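Local coordinates for CHAD domain protein (Streptomyces chartreusis, PDB 6RN5) that probably binds polyphosphate through its all-helical CHAD domain and also binds copper at histidine sites, its wider cellular role being unknown, at residues A32-L36 with V210-A214; R60-R64 with L99-H103; I69-H74 with M88-L92; Q273-W277 with R359-Q363; L284-R288 with L307-G311. All coordinates share one frame; numbering follows the deposited sequence.

Contact 1. Residues A32-L36 with V210-A214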
# COMPACT_ATOMS: atom_id res chain seq x y z
N ALA A 32 -35.12 -25.38 10.88
CA ALA A 32 -35.21 -25.89 12.22
C ALA A 32 -34.75 -27.34 12.31
O ALA A 32 -34.03 -27.71 13.27
CB ALA A 32 -36.62 -25.79 12.71
N THR A 33 -35.18 -28.15 11.35
CA THR A 33 -34.77 -29.55 11.28
C THR A 33 -33.28 -29.71 10.99
O THR A 33 -32.65 -30.54 11.61
CB THR A 33 -35.59 -30.28 10.21
OG1 THR A 33 -36.93 -30.24 10.62
CG2 THR A 33 -35.18 -31.75 10.03
N GLU A 34 -32.72 -28.94 10.05
CA GLU A 34 -31.25 -28.89 9.89
C GLU A 34 -30.51 -28.52 11.16
O GLU A 34 -29.47 -29.08 11.42
CB GLU A 34 -30.81 -27.91 8.80
CG GLU A 34 -31.16 -28.38 7.40
CD GLU A 34 -30.70 -29.81 7.11
OE1 GLU A 34 -29.47 -30.06 7.18
OE2 GLU A 34 -31.55 -30.69 6.83
N PHE A 35 -31.00 -27.53 11.91
CA PHE A 35 -30.41 -27.18 13.20
C PHE A 35 -30.43 -28.36 14.18
O PHE A 35 -29.46 -28.57 14.91
CB PHE A 35 -31.16 -25.99 13.81
CG PHE A 35 -30.57 -25.48 15.08
CD1 PHE A 35 -30.96 -25.99 16.29
CD2 PHE A 35 -29.62 -24.48 15.06
CE1 PHE A 35 -30.44 -25.52 17.48
CE2 PHE A 35 -29.08 -23.97 16.24
CZ PHE A 35 -29.50 -24.49 17.46
N LEU A 36 -31.54 -29.09 14.25
CA LEU A 36 -31.63 -30.23 15.15
C LEU A 36 -30.74 -31.38 14.70
O LEU A 36 -30.11 -32.03 15.53
CB LEU A 36 -33.04 -30.72 15.33
CG LEU A 36 -34.03 -29.69 15.89
CD1 LEU A 36 -35.43 -30.25 15.72
CD2 LEU A 36 -33.75 -29.28 17.31
N VAL A 210 -36.43 -24.14 18.82
CA VAL A 210 -36.17 -24.59 17.46
C VAL A 210 -36.79 -25.96 17.21
O VAL A 210 -37.38 -26.21 16.14
CB VAL A 210 -34.66 -24.58 17.14
CG1 VAL A 210 -34.38 -25.18 15.79
CG2 VAL A 210 -34.16 -23.14 17.20
N ALA A 211 -36.69 -26.85 18.20
CA ALA A 211 -37.40 -28.15 18.11
C ALA A 211 -38.91 -27.99 17.86
O ALA A 211 -39.45 -28.65 17.02
CB ALA A 211 -37.17 -28.98 19.36
N VAL A 212 -39.57 -27.10 18.58
CA VAL A 212 -40.97 -26.84 18.36
C VAL A 212 -41.19 -26.36 16.95
O VAL A 212 -42.08 -26.80 16.28
CB VAL A 212 -41.50 -25.81 19.37
CG1 VAL A 212 -42.92 -25.36 18.99
CG2 VAL A 212 -41.51 -26.43 20.77
N LEU A 213 -40.34 -25.45 16.48
CA LEU A 213 -40.45 -24.87 15.15
C LEU A 213 -40.29 -25.89 14.06
O LEU A 213 -40.75 -25.70 12.95
CB LEU A 213 -39.37 -23.77 14.98
CG LEU A 213 -39.33 -22.98 13.67
CD1 LEU A 213 -40.65 -22.24 13.41
CD2 LEU A 213 -38.18 -21.98 13.70
N ALA A 214 -39.55 -26.96 14.30
CA ALA A 214 -39.48 -28.01 13.27
C ALA A 214 -40.88 -28.61 12.97
O ALA A 214 -41.08 -29.14 11.91
CB ALA A 214 -38.48 -29.10 13.65
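Phe-35 and Val-210 are brought together by matching rotations: Phe-35 swings CG opposite its backbone N (chi1 -175°), Val-210 does the same with CG1 (chi1 174°), and the methyl ends 3.6 Å from Phe-35 CD1. The two side chains cross at about a right angle, and CG1 approaches the ring obliquely. This is helix-on-helix packing within the all-helical CHAD domain, laying helix 21-42 against the end of helix 201-213, and it illustrates how small residues let two helices come close. The nearest backbone points are Ala-32 and Ala-214, whose CA atoms are 4.9 Å apart. Ala-32 CB lies 3.5 Å from the carbonyl O of Val-210 and also touches the N of Ala-214. Those two polar atoms are joined by a hydrogen bond of their own helix, which means that the methyl rests on a peptide pair that is already hydrogen-bonded. Leu-213 adds its CG to the same methyl, 4.0 Å from Ala-32 CB. One turn further along, Leu-36 carries the contact: its CD1 meets Ala-211 CA at 3.7 Å and also reaches Ala-214 CB, while CD2 touches the Ala-211 methyl. Helix 56-75 packs against both partners, through Leu-62 and Ser-65 on Phe-35 and through Ile-69 on Leu-213. At the margin Thr-33 bonds its hydroxyl to the carbonyl of Arg-29 in its own helix, and the same OG1 lies 3.6 Å from Ala-214 CB.

Contact 2. Residues R60-R64 with L99-H103. With SO4 (sulfate ion), chain I; SO4 (sulfate ion), chain G.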
# COMPACT_ATOMS: atom_id res chain seq x y z
N ARG A 60 -20.69 -25.54 12.12
CA ARG A 60 -20.94 -24.70 11.01
C ARG A 60 -22.39 -24.81 10.51
O ARG A 60 -23.03 -23.81 10.22
CB ARG A 60 -20.00 -25.02 9.89
CG ARG A 60 -20.18 -24.05 8.76
CD ARG A 60 -18.94 -23.97 7.90
NE ARG A 60 -19.23 -22.98 6.88
CZ ARG A 60 -19.65 -23.25 5.67
NH1 ARG A 60 -19.77 -24.50 5.26
NH2 ARG A 60 -19.95 -22.27 4.86
N ALA A 61 -22.88 -26.04 10.45
CA ALA A 61 -24.29 -26.29 10.10
C ALA A 61 -25.27 -25.63 11.09
O ALA A 61 -26.34 -25.14 10.68
CB ALA A 61 -24.55 -27.80 10.02
N LEU A 62 -24.93 -25.63 12.37
CA LEU A 62 -25.73 -24.93 13.37
C LEU A 62 -25.73 -23.43 13.10
O LEU A 62 -26.77 -22.78 13.23
CB LEU A 62 -25.21 -25.18 14.78
CG LEU A 62 -25.53 -26.50 15.41
CD1 LEU A 62 -24.65 -26.61 16.64
CD2 LEU A 62 -27.01 -26.64 15.80
N ARG A 63 -24.57 -22.87 12.74
CA ARG A 63 -24.51 -21.43 12.39
C ARG A 63 -25.34 -21.06 11.17
O ARG A 63 -26.05 -20.04 11.17
CB ARG A 63 -23.08 -20.96 12.08
CG ARG A 63 -22.11 -21.02 13.22
CD ARG A 63 -20.90 -20.13 12.96
NE ARG A 63 -20.01 -20.52 11.86
CZ ARG A 63 -19.11 -21.50 11.92
NH1 ARG A 63 -18.99 -22.30 12.97
NH2 ARG A 63 -18.33 -21.73 10.87
N ARG A 64 -25.19 -21.87 10.13
CA ARG A 64 -25.82 -21.61 8.86
C ARG A 64 -27.31 -21.64 8.99
O ARG A 64 -27.98 -20.85 8.32
CB ARG A 64 -25.35 -22.58 7.79
CG ARG A 64 -23.88 -22.38 7.44
CD ARG A 64 -23.41 -23.25 6.31
NE ARG A 64 -23.91 -22.74 5.05
CZ ARG A 64 -24.67 -23.41 4.18
NH1 ARG A 64 -25.03 -24.67 4.36
NH2 ARG A 64 -25.04 -22.82 3.07
N LEU A 99 -21.01 -19.48 18.48
CA LEU A 99 -20.45 -20.53 17.61
C LEU A 99 -19.49 -20.03 16.48
O LEU A 99 -18.71 -20.82 15.95
CB LEU A 99 -21.57 -21.37 17.03
CG LEU A 99 -22.41 -22.18 18.02
CD1 LEU A 99 -23.29 -23.12 17.24
CD2 LEU A 99 -21.58 -22.99 18.97
N ALA A 100 -19.54 -18.76 16.13
CA ALA A 100 -18.66 -18.22 15.07
C ALA A 100 -17.22 -17.92 15.57
O ALA A 100 -16.25 -18.01 14.81
CB ALA A 100 -19.29 -16.96 14.47
N MET A 101 -17.09 -17.61 16.86
CA MET A 101 -15.88 -16.98 17.38
C MET A 101 -14.61 -17.78 17.19
O MET A 101 -13.61 -17.28 16.66
CB MET A 101 -16.08 -16.58 18.82
CG MET A 101 -16.77 -15.22 18.92
SD MET A 101 -15.71 -13.73 18.74
CE MET A 101 -14.54 -14.09 17.42
N GLU A 102 -14.64 -19.04 17.56
CA GLU A 102 -13.44 -19.85 17.41
C GLU A 102 -12.89 -19.76 15.98
O GLU A 102 -11.74 -19.41 15.77
CB GLU A 102 -13.69 -21.31 17.81
CG GLU A 102 -12.45 -22.16 17.66
CD GLU A 102 -12.67 -23.62 18.00
OE1 GLU A 102 -13.81 -24.02 18.38
OE2 GLU A 102 -11.68 -24.35 17.90
N HIS A 103 -13.75 -20.05 15.02
CA HIS A 103 -13.43 -20.01 13.58
C HIS A 103 -12.91 -18.62 13.11
O HIS A 103 -11.96 -18.55 12.38
CB HIS A 103 -14.68 -20.45 12.76
CG HIS A 103 -14.69 -19.97 11.35
ND1 HIS A 103 -13.97 -20.58 10.34
CD2 HIS A 103 -15.33 -18.92 10.77
CE1 HIS A 103 -14.17 -19.93 9.20
NE2 HIS A 103 -15.00 -18.92 9.43
S SO4 I . -19.49 -19.45 8.17
O1 SO4 I . -20.20 -19.29 9.45
O2 SO4 I . -20.46 -19.96 7.13
O3 SO4 I . -18.45 -20.46 8.28
O4 SO4 I . -18.96 -18.17 7.72
S SO4 G . -24.21 -18.93 3.66
O1 SO4 G . -24.62 -19.57 4.89
O2 SO4 G . -24.78 -19.73 2.55
O3 SO4 G . -22.75 -18.90 3.54
O4 SO4 G . -24.68 -17.52 3.71
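Leu-62 and Arg-63 press against Leu-99 and Ala-100 where helix 56-75 meets helix 82-120, the short segments crossing at -127° with their axes 10.4 Å apart. The tight part is apolar: Leu-99 CD1 sits 3.7 Å from Leu-62 CB, and Met-198 of helix 170-198 packs on both leucines. Arg-63 extends this layer with its aliphatic stem, CG lying against Leu-99 CB and CD 3.6 Å from Ala-100 CA. A bend at its third torsion (chi3 -66°) then turns the guanidinium toward a bound sulfate. On this looser side exposed His-103 is touched lightly, with Arg-63 NH2 over one ring face, 4.1 Å from CG. The sulfate is gripped at the guanidinium edge: Arg-63 NE donates to O1 at 2.7 Å in a nearly straight bond (173°), and Arg-63 NH2 donates to O3 at 2.9 Å. Arg-60 NE shares that O3 at 3.0 Å, Arg-67 adds a further bond, and Arg-60 CA backs one face of the Arg-63 guanidinium. A leucine in place of Arg-63 would probably leave the sulfate without two of its stronger bonds and one face of His-103 without its cationic neighbour. The sulfate probably comes from the crystallisation liquor, but arginines converging on a tetrahedral oxyanion from successive helical turns are consistent with a surface that holds the phosphates of polyphosphate.

Contact 3. Residues I69-H74 with M88-L92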
# COMPACT_ATOMS: atom_id res chain seq x y z
N ILE A 69 -32.75 -18.79 10.19
CA ILE A 69 -33.99 -18.69 10.91
C ILE A 69 -34.13 -17.24 11.41
O ILE A 69 -35.18 -16.60 11.27
CB ILE A 69 -34.00 -19.69 12.05
CG1 ILE A 69 -34.03 -21.11 11.49
CG2 ILE A 69 -35.17 -19.48 12.96
CD1 ILE A 69 -33.85 -22.21 12.53
N SER A 70 -33.02 -16.72 11.93
CA SER A 70 -33.00 -15.41 12.48
C SER A 70 -33.33 -14.38 11.38
O SER A 70 -34.15 -13.47 11.59
CB SER A 70 -31.64 -15.16 13.15
OG SER A 70 -31.72 -14.02 13.95
N ALA A 71 -32.75 -14.56 10.21
CA ALA A 71 -33.05 -13.70 9.06
C ALA A 71 -34.52 -13.74 8.66
O ALA A 71 -35.16 -12.71 8.40
CB ALA A 71 -32.19 -14.08 7.86
N THR A 72 -35.05 -14.94 8.60
CA THR A 72 -36.42 -15.18 8.17
C THR A 72 -37.39 -14.49 9.13
O THR A 72 -38.37 -13.87 8.69
CB THR A 72 -36.67 -16.67 8.10
OG1 THR A 72 -35.79 -17.23 7.12
CG2 THR A 72 -38.08 -16.98 7.69
N LEU A 73 -37.11 -14.58 10.42
CA LEU A 73 -37.94 -13.97 11.44
C LEU A 73 -37.86 -12.44 11.36
O LEU A 73 -38.66 -11.77 11.95
CB LEU A 73 -37.56 -14.48 12.83
CG LEU A 73 -38.35 -15.72 13.30
CD1 LEU A 73 -38.38 -16.84 12.30
CD2 LEU A 73 -37.80 -16.24 14.61
N HIS A 74 -36.87 -11.90 10.66
CA HIS A 74 -36.74 -10.46 10.52
C HIS A 74 -37.54 -10.06 9.30
O HIS A 74 -38.46 -9.30 9.42
CB HIS A 74 -35.25 -10.05 10.35
CG HIS A 74 -35.04 -8.58 10.28
ND1 HIS A 74 -34.89 -7.90 9.10
CD2 HIS A 74 -34.98 -7.65 11.26
CE1 HIS A 74 -34.73 -6.62 9.34
NE2 HIS A 74 -34.77 -6.44 10.65
N MET A 88 -37.17 -15.10 19.91
CA MET A 88 -36.25 -16.00 19.18
C MET A 88 -34.99 -15.31 18.68
O MET A 88 -33.91 -15.87 18.78
CB MET A 88 -36.94 -16.61 17.96
CG MET A 88 -38.16 -17.47 18.26
SD MET A 88 -37.66 -19.01 19.00
CE MET A 88 -37.01 -19.92 17.60
N ARG A 89 -35.12 -14.09 18.14
CA ARG A 89 -34.02 -13.51 17.31
C ARG A 89 -32.70 -13.27 18.05
O ARG A 89 -31.66 -13.72 17.58
CB ARG A 89 -34.45 -12.19 16.60
CG ARG A 89 -35.34 -12.35 15.35
CD ARG A 89 -35.37 -11.07 14.50
NE ARG A 89 -34.21 -11.02 13.60
CZ ARG A 89 -33.19 -10.15 13.64
NH1 ARG A 89 -33.14 -9.17 14.55
NH2 ARG A 89 -32.19 -10.25 12.75
N PRO A 90 -32.73 -12.53 19.17
CA PRO A 90 -31.47 -12.34 19.93
C PRO A 90 -30.88 -13.64 20.46
O PRO A 90 -29.67 -13.77 20.55
CB PRO A 90 -31.90 -11.45 21.10
CG PRO A 90 -33.36 -11.74 21.28
CD PRO A 90 -33.89 -11.95 19.89
N GLU A 91 -31.73 -14.62 20.76
CA GLU A 91 -31.23 -15.88 21.28
C GLU A 91 -30.53 -16.61 20.17
O GLU A 91 -29.44 -17.12 20.35
CB GLU A 91 -32.36 -16.70 21.86
CG GLU A 91 -32.89 -16.16 23.15
CD GLU A 91 -31.77 -15.91 24.15
OE1 GLU A 91 -31.29 -16.84 24.84
OE2 GLU A 91 -31.34 -14.77 24.24
N LEU A 92 -31.15 -16.63 19.00
CA LEU A 92 -30.51 -17.17 17.82
C LEU A 92 -29.23 -16.43 17.45
O LEU A 92 -28.26 -17.05 17.02
CB LEU A 92 -31.48 -17.12 16.65
CG LEU A 92 -32.64 -18.11 16.72
CD1 LEU A 92 -33.72 -17.76 15.73
CD2 LEU A 92 -32.11 -19.54 16.52
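Arg-89 buries more surface than any other residue here, reaching from helix 82-120 to Ser-70 and His-74 of helix 56-75. The two helices follow one another in the chain and form an antiparallel helical hairpin, their short segments at 153° with axes 9.2 Å apart. A bend at the third torsion of Arg-89 (chi3 84°) turns the guanidinium so that NE donates to the carbonyl O of Ser-70, at 3.2 Å and nearly straight. The oxygen lies in the guanidinium plane, whereas the donor stands well above the carbonyl plane. Arg-89 NE thus brings the Ser-70 carbonyl a donor from across the hairpin. His-74 covers one guanidinium face, His-74 CD2 standing 3.9 Å from Arg-89 CZ, with ring and guanidinium planes strongly inclined. Ser-70, the closest backbone point to Arg-89, also touches Leu-92, the two CB atoms 4.0 Å apart. Leu-92 continues into the interior, its CD1 meeting Ile-69 CG2 at 3.6 Å with the side chains nearly perpendicular. Beside them Leu-73 CD2 packs tightly on Met-88 CB, 3.5 Å apart. An alanine at Arg-89 would probably leave the Ser-70 carbonyl without its cross-hairpin donor and open a gap beside His-74. The contact thus pairs an oily seam of leucine, isoleucine and methionine with a charged group at its margin, whose single straight bond to a main-chain oxygen ties one helix to the backbone of the other.

Contact 4. Residues Q273-W277 with R359-Q363. With SO4 (sulfate ion), chain H.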
# COMPACT_ATOMS: atom_id res chain seq x y z
N GLN A 273 -15.96 4.63 7.72
CA GLN A 273 -16.62 4.06 6.54
C GLN A 273 -16.79 2.55 6.57
O GLN A 273 -17.62 2.05 5.84
CB GLN A 273 -15.89 4.42 5.27
CG GLN A 273 -15.96 5.90 4.96
CD GLN A 273 -15.39 6.23 3.59
OE1 GLN A 273 -15.69 5.56 2.60
NE2 GLN A 273 -14.57 7.27 3.53
N ASP A 274 -16.05 1.83 7.40
CA ASP A 274 -16.31 0.38 7.50
C ASP A 274 -17.77 0.08 7.87
O ASP A 274 -18.32 -0.91 7.39
CB ASP A 274 -15.39 -0.29 8.53
CG ASP A 274 -13.95 -0.53 8.00
OD1 ASP A 274 -13.58 -0.04 6.93
OD2 ASP A 274 -13.18 -1.19 8.69
N ALA A 275 -18.38 0.91 8.73
CA ALA A 275 -19.70 0.55 9.28
C ALA A 275 -20.78 0.46 8.19
O ALA A 275 -21.48 -0.51 8.12
CB ALA A 275 -20.13 1.48 10.44
N PRO A 276 -20.88 1.46 7.31
CA PRO A 276 -21.89 1.28 6.25
C PRO A 276 -21.69 0.05 5.34
O PRO A 276 -22.67 -0.57 4.93
CB PRO A 276 -21.79 2.58 5.44
CG PRO A 276 -20.70 3.42 6.07
CD PRO A 276 -20.39 2.85 7.42
N TRP A 277 -20.45 -0.28 5.03
CA TRP A 277 -20.10 -1.49 4.25
C TRP A 277 -20.48 -2.80 4.97
O TRP A 277 -21.00 -3.75 4.36
CB TRP A 277 -18.62 -1.50 3.94
CG TRP A 277 -18.30 -0.49 2.93
CD1 TRP A 277 -17.96 0.81 3.13
CD2 TRP A 277 -18.29 -0.68 1.52
NE1 TRP A 277 -17.73 1.43 1.94
CE2 TRP A 277 -17.94 0.54 0.93
CE3 TRP A 277 -18.55 -1.77 0.70
CZ2 TRP A 277 -17.83 0.70 -0.42
CZ3 TRP A 277 -18.43 -1.60 -0.66
CH2 TRP A 277 -18.08 -0.39 -1.20
N ARG A 359 -13.74 -3.21 -1.51
CA ARG A 359 -14.83 -2.28 -1.79
C ARG A 359 -14.95 -2.08 -3.30
O ARG A 359 -16.05 -1.95 -3.84
CB ARG A 359 -14.58 -0.93 -1.13
CG ARG A 359 -14.66 -0.89 0.36
CD ARG A 359 -14.46 0.53 0.91
NE ARG A 359 -14.46 0.46 2.37
CZ ARG A 359 -13.83 1.31 3.19
NH1 ARG A 359 -13.15 2.34 2.73
NH2 ARG A 359 -13.91 1.11 4.49
N PHE A 360 -13.80 -1.99 -3.97
CA PHE A 360 -13.79 -1.93 -5.42
C PHE A 360 -14.37 -3.22 -6.07
O PHE A 360 -15.19 -3.14 -6.99
CB PHE A 360 -12.36 -1.65 -5.90
CG PHE A 360 -12.24 -1.45 -7.40
CD1 PHE A 360 -12.71 -0.29 -8.00
CD2 PHE A 360 -11.63 -2.43 -8.19
CE1 PHE A 360 -12.59 -0.10 -9.38
CE2 PHE A 360 -11.52 -2.25 -9.57
CZ PHE A 360 -12.00 -1.08 -10.16
N ALA A 361 -13.95 -4.38 -5.59
CA ALA A 361 -14.49 -5.63 -6.10
C ALA A 361 -16.03 -5.68 -5.93
O ALA A 361 -16.76 -6.05 -6.86
CB ALA A 361 -13.82 -6.82 -5.43
N PHE A 362 -16.53 -5.26 -4.77
CA PHE A 362 -17.96 -5.28 -4.55
C PHE A 362 -18.62 -4.39 -5.60
O PHE A 362 -19.58 -4.79 -6.26
CB PHE A 362 -18.34 -4.74 -3.18
CG PHE A 362 -19.81 -4.47 -3.03
CD1 PHE A 362 -20.69 -5.50 -2.68
CD2 PHE A 362 -20.33 -3.19 -3.27
CE1 PHE A 362 -22.06 -5.25 -2.57
CE2 PHE A 362 -21.70 -2.93 -3.11
CZ PHE A 362 -22.56 -3.96 -2.78
N GLN A 363 -18.11 -3.17 -5.71
CA GLN A 363 -18.63 -2.20 -6.68
C GLN A 363 -18.69 -2.72 -8.12
O GLN A 363 -19.69 -2.55 -8.79
CB GLN A 363 -17.81 -0.93 -6.64
CG GLN A 363 -18.52 0.25 -7.28
CD GLN A 363 -17.60 1.45 -7.42
OE1 GLN A 363 -17.68 2.40 -6.64
NE2 GLN A 363 -16.71 1.40 -8.39
S SO4 H . -12.19 4.10 6.34
O1 SO4 H . -12.95 5.25 6.94
O2 SO4 H . -13.00 2.88 6.66
O3 SO4 H . -12.13 4.16 4.88
O4 SO4 H . -10.75 4.12 6.85
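Trp-277 and Arg-359 stand where the backbones come nearest, yet their CA atoms are 8.1 Å apart; the first turn of helix 274-295 and a turn of helix 338-366 are bridged chiefly by side chains, above all those of Arg-359 and Trp-277. Arg-359 runs extended from CG to NE (chi2 -177°) across one face of the indole. Its CG sits over the six-membered ring, 3.5 Å from the centroid, as a CH-pi contact, and the guanidinium lies nearly flat on the tryptophan, planes 20° apart, giving an off-centre cation-pi pair. Arg-359 NE and Trp-277 NE1 are both donors, and NE is bonded instead to His-317, whose ring also stacks with Trp-277. At the far end of the indole, CZ3 meets Phe-362 CD2 at 3.6 Å. The guanidinium tip faces polar partners: Arg-359 NH2 forms a salt bridge with Asp-274 OD1 at 2.7 Å, the carboxylate plane steeply inclined to it. A sulfate, probably from the crystallisation liquor, receives bonds from Arg-359 NH2 to O2 at 2.9 Å and from Arg-359 NH1 to O3 at 3.0 Å, and Gln-273 N donates to O1 at 3.2 Å. Arg-352 pairs with the same Asp-274 oxygen, and Ser-321 holds the other. The copper ligand His-271 bonds to this sulfate too, which is consistent with an anion-binding spot beside the metal, and two arginines probably stabilise the aspartate as an anion.

Contact 5. Residues L284-R288 with L307-G311. With SO4 (sulfate ion), chain F; SO4 (sulfate ion), chain G.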
# COMPACT_ATOMS: atom_id res chain seq x y z
N LEU A 284 -27.26 -7.75 2.52
CA LEU A 284 -27.13 -8.64 1.37
C LEU A 284 -27.46 -10.06 1.78
O LEU A 284 -28.18 -10.79 1.10
CB LEU A 284 -25.74 -8.50 0.75
CG LEU A 284 -25.44 -9.59 -0.29
CD1 LEU A 284 -26.44 -9.53 -1.41
CD2 LEU A 284 -24.04 -9.38 -0.83
N ARG A 285 -26.99 -10.44 2.95
CA ARG A 285 -27.31 -11.74 3.49
C ARG A 285 -28.80 -11.94 3.77
O ARG A 285 -29.37 -12.99 3.43
CB ARG A 285 -26.47 -12.03 4.72
CG ARG A 285 -26.21 -13.52 4.80
CD ARG A 285 -25.11 -13.89 5.73
NE ARG A 285 -25.34 -13.36 7.06
CZ ARG A 285 -24.43 -13.42 8.04
NH1 ARG A 285 -23.28 -14.05 7.84
NH2 ARG A 285 -24.68 -12.88 9.23
N LEU A 286 -29.44 -10.91 4.33
CA LEU A 286 -30.88 -10.91 4.53
C LEU A 286 -31.60 -11.17 3.22
O LEU A 286 -32.54 -11.95 3.19
CB LEU A 286 -31.35 -9.60 5.19
CG LEU A 286 -30.93 -9.51 6.67
CD1 LEU A 286 -31.19 -8.14 7.35
CD2 LEU A 286 -31.66 -10.59 7.43
N HIS A 287 -31.15 -10.50 2.17
CA HIS A 287 -31.73 -10.63 0.82
C HIS A 287 -31.50 -12.07 0.28
O HIS A 287 -32.37 -12.67 -0.25
CB HIS A 287 -31.11 -9.54 -0.11
CG HIS A 287 -31.43 -9.70 -1.56
ND1 HIS A 287 -32.72 -9.73 -2.04
CD2 HIS A 287 -30.62 -9.82 -2.64
CE1 HIS A 287 -32.69 -9.85 -3.36
NE2 HIS A 287 -31.43 -9.90 -3.75
N ARG A 288 -30.34 -12.64 0.52
CA ARG A 288 -30.08 -13.98 -0.03
C ARG A 288 -31.01 -14.99 0.58
O ARG A 288 -31.59 -15.79 -0.13
CB ARG A 288 -28.61 -14.36 0.20
CG ARG A 288 -27.68 -13.84 -0.91
CD ARG A 288 -26.65 -14.96 -1.24
NE ARG A 288 -25.90 -15.15 -0.03
CZ ARG A 288 -25.76 -16.24 0.72
NH1 ARG A 288 -26.22 -17.43 0.36
NH2 ARG A 288 -25.05 -16.12 1.83
N LEU A 307 -24.56 -11.95 -7.16
CA LEU A 307 -24.78 -11.75 -5.72
C LEU A 307 -23.78 -12.52 -4.92
O LEU A 307 -23.34 -12.06 -3.87
CB LEU A 307 -26.16 -12.19 -5.23
CG LEU A 307 -27.36 -11.33 -5.61
CD1 LEU A 307 -28.57 -11.79 -4.78
CD2 LEU A 307 -27.08 -9.84 -5.47
N LEU A 308 -23.40 -13.70 -5.38
CA LEU A 308 -22.36 -14.43 -4.66
C LEU A 308 -21.03 -13.72 -4.76
O LEU A 308 -20.34 -13.65 -3.77
CB LEU A 308 -22.30 -15.89 -5.11
CG LEU A 308 -23.64 -16.57 -4.72
CD1 LEU A 308 -23.86 -17.86 -5.52
CD2 LEU A 308 -23.81 -16.82 -3.22
N SER A 309 -20.69 -13.15 -5.91
CA SER A 309 -19.47 -12.38 -5.99
C SER A 309 -19.52 -11.14 -5.07
O SER A 309 -18.54 -10.82 -4.39
CB SER A 309 -19.20 -11.94 -7.42
OG SER A 309 -18.01 -11.14 -7.44
N ALA A 310 -20.64 -10.43 -5.02
CA ALA A 310 -20.75 -9.25 -4.15
C ALA A 310 -20.56 -9.66 -2.72
O ALA A 310 -19.88 -8.98 -1.95
CB ALA A 310 -22.11 -8.58 -4.30
N GLY A 311 -21.18 -10.77 -2.37
CA GLY A 311 -21.11 -11.29 -1.02
C GLY A 311 -19.71 -11.73 -0.59
O GLY A 311 -19.32 -11.50 0.53
S SO4 F . -21.04 -13.89 10.81
O1 SO4 F . -22.18 -14.66 11.39
O2 SO4 F . -20.54 -14.58 9.61
O3 SO4 F . -21.44 -12.47 10.44
O4 SO4 F . -19.96 -13.93 11.82
S SO4 G . -24.21 -18.93 3.66
O1 SO4 G . -24.62 -19.57 4.89
O2 SO4 G . -24.78 -19.73 2.55
O3 SO4 G . -22.75 -18.90 3.54
O4 SO4 G . -24.68 -17.52 3.71
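Apolar packing between two antiparallel helices, at Leu-284 with Gly-311 and His-287 with Leu-307, joins helix 274-295 to helix 305-331. The short segments run at 149° with axes 10.9 Å apart. Leu-284 has CG opposite its backbone N (chi1 169°) and sends CD2 to within 3.5 Å of Gly-311 CA; a side chain on that glycine would point at Leu-284, and its absence lets the methyl rest on the bare backbone. Leu-284 CD2 also grazes Ala-310 CB, and Leu-284 CD1 meets Leu-307 CD2, both at 4.1 Å. The two helices are consecutive and make a helical hairpin of the CHAD fold, with Phe-362 and Trp-366 of helix 338-366 packing on Ala-310 and Leu-307, and Leu-239 of helix 229-244 on Leu-284 and His-287. Leu-307 CD1 lies against the imidazole, 3.6 Å from His-287 CD2 and equally near NE2, the two side chains about perpendicular. Toward the outside Arg-288 CD touches Leu-308 CD2 at 3.9 Å. Bends at its second and third torsions then aim the guanidinium edge at a sulfate that Arg-64, Arg-67, Arg-68 and Tyr-289 also bind; the NH2 to O4 separation is too short to be trusted, and the bond from Arg-288 NH1 to O2 is weak.

From the N terminus, contact 1 opens on helix 21-42 and closes a long loop at helix 201-213. Nested inside it, contact 2 joins helices 56-75 and 82-120, and contact 3, nested within contact 2, ties the same hairpin nearer its turn. Contact 4 opens later, at the start of helix 274-295, and closes on helix 338-366, enclosing contact 5 between helices 274-295 and 305-331. No loops cross: two nested sets lie in series. Contacts 1 and 4 sit about 35 Å apart, centre to centre, on opposite sides of the chain's centre. The sets meet where Ala-71 of contact 3 packs on Leu-286 of contact 5, and contacts 2 and 5 share one sulfate.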